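Local coordinates for binding domain (Hc) of Paraclostridial Mosquitocidal Protein 1 (Paraclostridium bifermentans, PDB 6HOX) that serves as the receptor-binding part of a clostridial-type neurotoxin that targets Anopheles mosquitoes, responsible for host nerve cell targeting, at residues Asn367-Leu375 and Gln384-Leu395; Thr172-Thr180 and Lys191-Ile199. All blocks are in the same frame, centred on the assembly; numbering follows the deposited sequence.

Interaction 1 (Asn367-Leu375 and Gln384-Leu395)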
loop_
_atom_site.group_PDB
_atom_site.type_symbol
_atom_site.label_atom_id
_atom_site.label_comp_id
_atom_site.label_asym_id
_atom_site.label_seq_id
_atom_site.Cartn_x
_atom_site.Cartn_y
_atom_site.Cartn_z
ATOM N N ASN A 367 16.771 21.214 18.793
ATOM C CA ASN A 367 17.459 20.708 19.965
ATOM C C ASN A 367 17.695 19.197 19.802
ATOM O O ASN A 367 16.924 18.382 20.300
ATOM C CB ASN A 367 16.672 20.986 21.247
ATOM C CG ASN A 367 17.387 20.468 22.473
ATOM O OD1 ASN A 367 18.601 20.305 22.445
ATOM N ND2 ASN A 367 16.662 20.216 23.546
ATOM N N GLY A 368 18.786 18.852 19.118
ATOM C CA GLY A 368 19.110 17.487 18.769
ATOM C C GLY A 368 18.768 17.227 17.316
ATOM O O GLY A 368 18.453 18.169 16.587
ATOM N N ASP A 369 18.850 15.953 16.904
ATOM C CA ASP A 369 18.605 15.547 15.530
ATOM C C ASP A 369 17.547 14.441 15.527
ATOM O O ASP A 369 17.474 13.656 16.456
ATOM C CB ASP A 369 19.892 15.077 14.847
ATOM C CG ASP A 369 20.967 16.152 14.804
ATOM O OD1 ASP A 369 21.705 16.281 15.794
ATOM O OD2 ASP A 369 21.023 16.879 13.800
ATOM N N LEU A 370 16.706 14.469 14.489
ATOM C CA LEU A 370 15.778 13.417 14.133
ATOM C C LEU A 370 16.340 12.706 12.909
ATOM O O LEU A 370 16.797 13.355 11.972
ATOM C CB LEU A 370 14.405 14.003 13.800
ATOM C CG LEU A 370 13.404 14.048 14.942
ATOM C CD1 LEU A 370 14.015 14.744 16.137
ATOM C CD2 LEU A 370 12.110 14.725 14.498
ATOM N N LYS A 371 16.254 11.375 12.939
ATOM C CA LYS A 371 16.603 10.528 11.829
ATOM C C LYS A 371 15.412 9.608 11.539
ATOM O O LYS A 371 14.882 8.976 12.443
ATOM C CB LYS A 371 17.869 9.746 12.178
ATOM C CG LYS A 371 18.581 9.114 10.993
ATOM C CD LYS A 371 19.854 8.399 11.382
ATOM C CE LYS A 371 21.015 9.358 11.554
ATOM N NZ LYS A 371 22.228 8.854 10.869
ATOM N N LEU A 372 14.977 9.572 10.278
ATOM C CA LEU A 372 13.965 8.632 9.855
ATOM C C LEU A 372 14.673 7.355 9.393
ATOM O O LEU A 372 15.520 7.379 8.487
ATOM C CB LEU A 372 13.091 9.251 8.755
ATOM C CG LEU A 372 11.932 10.124 9.254
ATOM C CD1 LEU A 372 12.438 11.367 9.955
ATOM C CD2 LEU A 372 10.996 10.527 8.122
ATOM N N ILE A 373 14.317 6.247 10.039
ATOM C CA ILE A 373 14.997 4.969 9.868
ATOM C C ILE A 373 13.964 3.876 9.579
ATOM O O ILE A 373 12.759 4.038 9.782
ATOM C CB ILE A 373 15.839 4.601 11.109
ATOM C CG1 ILE A 373 14.943 4.359 12.322
ATOM C CG2 ILE A 373 16.901 5.664 11.359
ATOM C CD1 ILE A 373 15.675 4.063 13.599
ATOM N N GLN A 374 14.481 2.750 9.115
ATOM C CA GLN A 374 13.707 1.564 8.907
ATOM C C GLN A 374 14.473 0.412 9.535
ATOM O O GLN A 374 15.442 -0.040 8.972
ATOM C CB GLN A 374 13.435 1.329 7.421
ATOM C CG GLN A 374 12.610 0.078 7.160
ATOM C CD GLN A 374 11.325 0.098 7.936
ATOM O OE1 GLN A 374 11.243 -0.438 9.045
ATOM N NE2 GLN A 374 10.316 0.746 7.371
ATOM N N LEU A 375 14.017 -0.024 10.709
ATOM C CA LEU A 375 14.651 -1.098 11.458
ATOM C C LEU A 375 14.057 -2.459 11.082
ATOM O O LEU A 375 14.570 -3.479 11.510
ATOM C CB LEU A 375 14.475 -0.834 12.958
ATOM C CG LEU A 375 15.224 0.378 13.513
ATOM C CD1 LEU A 375 14.875 0.592 14.976
ATOM C CD2 LEU A 375 16.728 0.213 13.359
ATOM N N GLN A 384 10.413 4.258 11.609
ATOM C CA GLN A 384 10.667 4.671 12.973
ATOM C C GLN A 384 11.451 5.983 12.922
ATOM O O GLN A 384 12.001 6.350 11.877
ATOM C CB GLN A 384 11.394 3.581 13.751
ATOM C CG GLN A 384 10.711 2.222 13.675
ATOM C CD GLN A 384 11.069 1.507 12.398
ATOM O OE1 GLN A 384 12.211 1.578 11.943
ATOM N NE2 GLN A 384 10.103 0.808 11.811
ATOM N N ILE A 385 11.474 6.691 14.054
ATOM C CA ILE A 385 12.118 7.981 14.134
ATOM C C ILE A 385 13.035 7.985 15.355
ATOM O O ILE A 385 12.570 7.795 16.477
ATOM C CB ILE A 385 11.093 9.132 14.167
ATOM C CG1 ILE A 385 10.228 9.148 12.901
ATOM C CG2 ILE A 385 11.801 10.463 14.391
ATOM C CD1 ILE A 385 9.219 10.277 12.853
ATOM N N ARG A 386 14.334 8.166 15.087
ATOM C CA ARG A 386 15.364 8.123 16.091
ATOM C C ARG A 386 15.715 9.556 16.489
ATOM O O ARG A 386 16.043 10.384 15.625
ATOM C CB ARG A 386 16.601 7.373 15.592
ATOM C CG ARG A 386 17.683 7.202 16.651
ATOM C CD ARG A 386 18.657 6.078 16.365
ATOM N NE ARG A 386 19.743 5.987 17.344
ATOM C CZ ARG A 386 20.728 5.076 17.305
ATOM N NH1 ARG A 386 20.762 4.172 16.334
ATOM N NH2 ARG A 386 21.668 5.065 18.245
ATOM N N ILE A 387 15.652 9.797 17.805
ATOM C CA ILE A 387 15.992 11.054 18.450
ATOM C C ILE A 387 17.436 10.935 18.954
ATOM O O ILE A 387 17.743 10.013 19.723
ATOM C CB ILE A 387 15.045 11.350 19.637
ATOM C CG1 ILE A 387 13.557 11.239 19.280
ATOM C CG2 ILE A 387 15.388 12.686 20.276
ATOM C CD1 ILE A 387 13.123 12.153 18.175
ATOM N N PHE A 388 18.287 11.870 18.523
ATOM C CA PHE A 388 19.679 11.997 18.952
ATOM C C PHE A 388 19.794 13.278 19.764
ATOM O O PHE A 388 19.638 14.360 19.209
ATOM C CB PHE A 388 20.651 12.129 17.775
ATOM C CG PHE A 388 20.808 10.870 16.973
ATOM C CD1 PHE A 388 21.744 9.915 17.336
ATOM C CD2 PHE A 388 19.995 10.623 15.878
ATOM C CE1 PHE A 388 21.870 8.739 16.618
ATOM C CE2 PHE A 388 20.125 9.444 15.162
ATOM C CZ PHE A 388 21.062 8.506 15.532
ATOM N N GLU A 389 20.047 13.135 21.065
ATOM C CA GLU A 389 20.098 14.283 21.962
ATOM C C GLU A 389 21.008 13.918 23.130
ATOM O O GLU A 389 21.086 12.761 23.534
ATOM C CB GLU A 389 18.689 14.673 22.421
ATOM C CG GLU A 389 18.601 16.051 23.057
ATOM C CD GLU A 389 18.648 16.147 24.579
ATOM O OE1 GLU A 389 18.483 15.117 25.279
ATOM O OE2 GLU A 389 18.817 17.278 25.066
ATOM N N MET A 390 21.678 14.933 23.670
ATOM C CA MET A 390 22.741 14.717 24.636
ATOM C C MET A 390 22.292 13.740 25.730
ATOM O O MET A 390 22.984 12.778 26.010
ATOM C CB MET A 390 23.186 16.036 25.270
ATOM C CG MET A 390 24.644 16.014 25.659
ATOM S SD MET A 390 25.330 17.669 25.706
ATOM C CE MET A 390 27.051 17.284 26.038
ATOM N N TYR A 391 21.113 13.963 26.316
ATOM C CA TYR A 391 20.693 13.187 27.478
ATOM C C TYR A 391 19.519 12.253 27.181
ATOM O O TYR A 391 19.220 11.445 28.018
ATOM C CB TYR A 391 20.290 14.117 28.622
ATOM C CG TYR A 391 21.358 15.121 28.962
ATOM C CD1 TYR A 391 22.549 14.727 29.554
ATOM C CD2 TYR A 391 21.193 16.459 28.644
ATOM C CE1 TYR A 391 23.545 15.649 29.844
ATOM C CE2 TYR A 391 22.175 17.389 28.931
ATOM C CZ TYR A 391 23.356 16.983 29.527
ATOM O OH TYR A 391 24.314 17.915 29.788
ATOM N N ARG A 392 18.851 12.385 26.028
ATOM C CA ARG A 392 17.553 11.729 25.831
ATOM C C ARG A 392 17.473 11.063 24.448
ATOM O O ARG A 392 16.458 11.139 23.760
ATOM C CB ARG A 392 16.431 12.743 26.052
ATOM C CG ARG A 392 16.310 13.228 27.494
ATOM C CD ARG A 392 15.514 14.517 27.614
ATOM N NE ARG A 392 16.204 15.661 27.032
ATOM C CZ ARG A 392 15.767 16.918 27.113
ATOM N NH1 ARG A 392 14.627 17.178 27.735
ATOM N NH2 ARG A 392 16.463 17.904 26.582
ATOM N N ASN A 393 18.532 10.342 24.078
ATOM C CA ASN A 393 18.505 9.490 22.886
ATOM C C ASN A 393 17.357 8.500 23.030
ATOM O O ASN A 393 17.141 7.992 24.114
ATOM C CB ASN A 393 19.793 8.697 22.712
ATOM C CG ASN A 393 20.974 9.577 22.391
ATOM O OD1 ASN A 393 20.851 10.549 21.655
ATOM N ND2 ASN A 393 22.120 9.239 22.949
ATOM N N GLY A 394 16.634 8.248 21.937
ATOM C CA GLY A 394 15.553 7.252 21.957
ATOM C C GLY A 394 14.860 7.107 20.611
ATOM O O GLY A 394 15.248 7.715 19.631
ATOM N N LEU A 395 13.835 6.254 20.586
ATOM C CA LEU A 395 12.919 6.155 19.462
ATOM C C LEU A 395 11.660 6.927 19.836
ATOM O O LEU A 395 11.189 6.865 20.985
ATOM C CB LEU A 395 12.573 4.692 19.158
ATOM C CG LEU A 395 13.728 3.821 18.679
ATOM C CD1 LEU A 395 13.288 2.370 18.478
ATOM C CD2 LEU A 395 14.322 4.362 17.394
HETATM O O HOH W 1 18.858 20.383 26.199
HETATM O O HOH W 2 22.607 15.690 18.140
#
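Gln384 OE1 accepts the backbone N-H of Leu375 at 2.7 Å, from a donor tilted 24° out of the amide carbonyl plane, while NE2 of the same side chain gives a 3.2 Å bond to Gln374 OE1. A bend at chi2 (82°) folds the Gln384 amide back along the end of strand 369-373, and NE2 has a second acceptor in Asn434 OD1. Gln374 OE1 also takes the N-H of Gln376; the Gln384 amide hydrogen reaches it from above its carbonyl plane, 37° out. Six backbone bonds follow, three antiparallel hydrogen-bonded pairs from Ile373-Gln384 to Asp369-Phe388. On the face carrying Leu370, Leu372, Ile385 and Ile387, Leu370 and Ile387 lie side by side with CD1 to CD1 at a tight 3.4 Å. On the other face Lys371 runs past the Phe388 ring, its CB in the ring plane at the edge and its CE 3.7 Å from Phe388 CE2. Beyond the strands, Arg392 grips both Glu389 oxygens side-on through NE and NH2, and NH2 also bonds to Pro350 O; nearby Asn367 ND2 bonds to Leu349 O. The pairing is a hairpin of the beta-trefoil fold of the C-terminal receptor-binding domain, as in clostridial neurotoxins.

Interaction 2 (Thr172-Thr180 and Lys191-Ile199)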
loop_
_atom_site.group_PDB
_atom_site.type_symbol
_atom_site.label_atom_id
_atom_site.label_comp_id
_atom_site.label_asym_id
_atom_site.label_seq_id
_atom_site.Cartn_x
_atom_site.Cartn_y
_atom_site.Cartn_z
ATOM N N THR A 172 0.013 -18.338 -8.990
ATOM C CA THR A 172 0.819 -19.336 -9.657
ATOM C C THR A 172 -0.110 -20.492 -10.053
ATOM O O THR A 172 -0.994 -20.901 -9.274
ATOM C CB THR A 172 2.017 -19.755 -8.789
ATOM O OG1 THR A 172 1.555 -20.468 -7.642
ATOM C CG2 THR A 172 2.854 -18.582 -8.321
ATOM N N VAL A 173 0.065 -20.977 -11.289
ATOM C CA VAL A 173 -0.726 -22.071 -11.844
ATOM C C VAL A 173 0.231 -23.163 -12.332
ATOM O O VAL A 173 0.980 -22.984 -13.296
ATOM C CB VAL A 173 -1.656 -21.555 -12.952
ATOM C CG1 VAL A 173 -2.507 -22.663 -13.555
ATOM C CG2 VAL A 173 -2.533 -20.425 -12.433
ATOM N N ASN A 174 0.245 -24.265 -11.580
ATOM C CA ASN A 174 0.854 -25.510 -11.957
ATOM C C ASN A 174 -0.284 -26.424 -12.395
ATOM O O ASN A 174 -0.949 -27.023 -11.532
ATOM C CB ASN A 174 1.656 -26.114 -10.805
ATOM C CG ASN A 174 2.298 -27.441 -11.149
ATOM O OD1 ASN A 174 3.118 -27.939 -10.384
ATOM N ND2 ASN A 174 1.938 -28.024 -12.282
ATOM N N GLN A 175 -0.540 -26.449 -13.712
ATOM C CA GLN A 175 -1.667 -27.191 -14.287
ATOM C C GLN A 175 -1.476 -28.667 -13.911
ATOM O O GLN A 175 -0.356 -29.159 -13.866
ATOM C CB GLN A 175 -1.823 -26.885 -15.787
ATOM C CG GLN A 175 -2.281 -25.446 -16.046
ATOM C CD GLN A 175 -2.878 -25.122 -17.400
ATOM O OE1 GLN A 175 -2.275 -24.418 -18.214
ATOM N NE2 GLN A 175 -4.108 -25.558 -17.626
ATOM N N LEU A 176 -2.573 -29.317 -13.507
ATOM C CA LEU A 176 -2.572 -30.710 -13.045
ATOM C C LEU A 176 -2.253 -30.799 -11.543
ATOM O O LEU A 176 -2.506 -31.843 -10.935
ATOM C CB LEU A 176 -1.573 -31.528 -13.876
ATOM C CG LEU A 176 -1.543 -33.034 -13.612
ATOM C CD1 LEU A 176 -2.935 -33.648 -13.705
ATOM C CD2 LEU A 176 -0.584 -33.728 -14.573
ATOM N N LYS A 177 -1.717 -29.734 -10.928
ATOM C CA LYS A 177 -1.439 -29.767 -9.486
ATOM C C LYS A 177 -2.284 -28.722 -8.744
ATOM O O LYS A 177 -3.350 -29.045 -8.233
ATOM C CB LYS A 177 0.054 -29.597 -9.200
ATOM C CG LYS A 177 0.861 -30.880 -9.282
ATOM C CD LYS A 177 2.123 -30.860 -8.448
ATOM C CE LYS A 177 2.987 -32.086 -8.680
ATOM N NZ LYS A 177 4.247 -32.018 -7.901
ATOM N N ASP A 178 -1.784 -27.486 -8.630
ATOM C CA ASP A 178 -2.456 -26.510 -7.797
ATOM C C ASP A 178 -2.325 -25.107 -8.385
ATOM O O ASP A 178 -1.426 -24.796 -9.172
ATOM C CB ASP A 178 -1.942 -26.529 -6.359
ATOM C CG ASP A 178 -0.434 -26.394 -6.243
ATOM O OD1 ASP A 178 0.261 -26.489 -7.285
ATOM O OD2 ASP A 178 0.035 -26.198 -5.110
ATOM N N CYS A 179 -3.293 -24.296 -7.974
ATOM C CA CYS A 179 -3.339 -22.891 -8.158
ATOM C C CYS A 179 -3.114 -22.224 -6.795
ATOM O O CYS A 179 -3.774 -22.625 -5.839
ATOM C CB CYS A 179 -4.722 -22.521 -8.657
ATOM S SG CYS A 179 -4.796 -20.769 -9.001
ATOM N N THR A 180 -2.211 -21.238 -6.707
ATOM C CA THR A 180 -1.871 -20.598 -5.404
ATOM C C THR A 180 -1.911 -19.072 -5.540
ATOM O O THR A 180 -1.415 -18.534 -6.527
ATOM C CB THR A 180 -0.501 -21.058 -4.892
ATOM O OG1 THR A 180 -0.530 -22.480 -4.802
ATOM C CG2 THR A 180 -0.141 -20.471 -3.544
ATOM N N LYS A 191 -5.805 -24.097 -4.303
ATOM C CA LYS A 191 -6.791 -25.045 -4.759
ATOM C C LYS A 191 -6.104 -26.110 -5.615
ATOM O O LYS A 191 -5.148 -25.813 -6.322
ATOM C CB LYS A 191 -7.845 -24.326 -5.599
ATOM C CG LYS A 191 -8.611 -23.231 -4.892
ATOM C CD LYS A 191 -9.576 -23.705 -3.823
ATOM C CE LYS A 191 -10.228 -22.516 -3.170
ATOM N NZ LYS A 191 -10.918 -22.859 -1.915
ATOM N N SER A 192 -6.600 -27.351 -5.536
ATOM C CA SER A 192 -6.202 -28.411 -6.413
ATOM C C SER A 192 -6.843 -28.179 -7.780
ATOM O O SER A 192 -8.048 -27.952 -7.856
ATOM C CB SER A 192 -6.602 -29.757 -5.859
ATOM O OG SER A 192 -6.068 -29.936 -4.552
ATOM N N ILE A 193 -6.048 -28.271 -8.845
ATOM C CA ILE A 193 -6.588 -28.114 -10.204
ATOM C C ILE A 193 -6.278 -29.354 -11.062
ATOM O O ILE A 193 -6.363 -29.293 -12.293
ATOM C CB ILE A 193 -6.084 -26.792 -10.820
ATOM C CG1 ILE A 193 -4.578 -26.800 -11.081
ATOM C CG2 ILE A 193 -6.471 -25.612 -9.939
ATOM C CD1 ILE A 193 -4.143 -25.697 -12.018
ATOM N N ASN A 194 -6.006 -30.488 -10.405
ATOM C CA ASN A 194 -5.840 -31.793 -11.064
ATOM C C ASN A 194 -7.100 -32.189 -11.860
ATOM O O ASN A 194 -6.984 -32.938 -12.823
ATOM C CB ASN A 194 -5.419 -32.883 -10.066
ATOM C CG ASN A 194 -6.477 -33.237 -9.045
ATOM O OD1 ASN A 194 -6.830 -32.429 -8.189
ATOM N ND2 ASN A 194 -6.980 -34.458 -9.114
ATOM N N GLU A 195 -8.276 -31.643 -11.521
ATOM C CA GLU A 195 -9.547 -31.987 -12.227
ATOM C C GLU A 195 -9.757 -31.119 -13.478
ATOM O O GLU A 195 -10.616 -31.413 -14.301
ATOM C CB GLU A 195 -10.738 -31.817 -11.292
ATOM C CG GLU A 195 -10.720 -32.792 -10.129
ATOM C CD GLU A 195 -11.008 -34.238 -10.512
ATOM O OE1 GLU A 195 -11.510 -34.456 -11.625
ATOM O OE2 GLU A 195 -10.756 -35.153 -9.668
ATOM N N LEU A 196 -8.960 -30.058 -13.612
ATOM C CA LEU A 196 -9.166 -29.053 -14.629
ATOM C C LEU A 196 -8.442 -29.499 -15.899
ATOM O O LEU A 196 -7.344 -30.002 -15.833
ATOM C CB LEU A 196 -8.606 -27.722 -14.114
ATOM C CG LEU A 196 -9.431 -26.479 -14.427
ATOM C CD1 LEU A 196 -10.868 -26.648 -13.966
ATOM C CD2 LEU A 196 -8.805 -25.254 -13.770
ATOM N N ARG A 197 -9.078 -29.311 -17.052
ATOM C CA ARG A 197 -8.396 -29.530 -18.299
ATOM C C ARG A 197 -7.992 -28.154 -18.843
ATOM O O ARG A 197 -7.509 -27.287 -18.072
ATOM C CB ARG A 197 -9.254 -30.462 -19.156
ATOM C CG ARG A 197 -9.432 -31.839 -18.524
ATOM C CD ARG A 197 -8.093 -32.513 -18.207
ATOM N NE ARG A 197 -8.196 -33.817 -17.555
ATOM C CZ ARG A 197 -7.902 -34.064 -16.275
ATOM N NH1 ARG A 197 -7.438 -33.105 -15.487
ATOM N NH2 ARG A 197 -8.079 -35.277 -15.786
ATOM N N GLY A 198 -8.141 -27.959 -20.148
ATOM C CA GLY A 198 -7.588 -26.786 -20.815
ATOM C C GLY A 198 -8.445 -25.552 -20.588
ATOM O O GLY A 198 -9.670 -25.622 -20.598
ATOM N N ILE A 199 -7.782 -24.410 -20.400
ATOM C CA ILE A 199 -8.447 -23.118 -20.261
ATOM C C ILE A 199 -8.014 -22.182 -21.398
ATOM O O ILE A 199 -8.430 -21.035 -21.430
ATOM C CB ILE A 199 -8.165 -22.498 -18.880
ATOM C CG1 ILE A 199 -6.696 -22.116 -18.682
ATOM C CG2 ILE A 199 -8.666 -23.404 -17.774
ATOM C CD1 ILE A 199 -6.495 -21.091 -17.579
HETATM O O HOH W 3 -4.943 -27.980 -14.723
#
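With CG1 set between its backbone N and carbonyl carbon (chi1 67°) and the chain extended beyond (chi2 164°), Ile193 sends CD1 against the backbone of Asn174 and Gln175. There the methyl lies 3.5 Å from Asn174 O and 3.8 Å from Val173 CG1, and the Val173 and Ile193 side chains cross at about a right angle. The same torsion turns the other branch of Ile193 toward the neighbouring strand, where CG2 packs 3.8 Å from Cys179 CB. Ile193 thus touches both Val173-Gln175 and Cys179, and Met136 and Ile144 of the sheet that includes strands 131-137 and 143-147 touch it as well. Cys179 and Lys191 form an antiparallel hydrogen-bonded pair (Cys179 N to Lys191 O and Lys191 N to Cys179 O, both 2.9 Å), next to the non-hydrogen-bonded pair Asp178-Ser192. This is the open end of the hairpin 178-183/186-192 in the N-terminal receptor-binding domain, which has the lectin-like jelly-roll fold of clostridial neurotoxins. A classic beta bulge sets two residues, Lys177 and Asp178, opposite Asn174, and Lys177 O receives Ile193 N-H from 43° above its carbonyl plane. Past this bond the ladder ends but the backbones stay close, Leu176 and Asn194 having their CA atoms 4.0 Å apart: a water accepts from Leu176 N and donates to Ile193 O. Ile193 to Leu196 is a type I beta turn, across which Arg197 folds back so that NH1 donates to both Asn194 O (2.7 Å) and Leu196 O. Arg197 N in turn bonds to Asp138 OD2, tying the loop to the chain just after strand 131-137.

How the interactions relate
Interactions 1 and 2 belong to the two halves of the binding domain, interaction 2 to the N-terminal, lectin-like domain and interaction 1 to the C-terminal beta-trefoil. Their centres lie about 51 Å apart on opposite sides of the chain's centre, and their nearest atoms are still about 26 Å from each other, so neither touches the other. Interaction 2 comes first in the chain, and 199 is followed by well over a hundred residues before 367-375 begins. Both involve antiparallel hairpins, yet interaction 1 pairs neighbouring strands over five bridges, whereas interaction 2 has two bridges and then gives way to loop contacts.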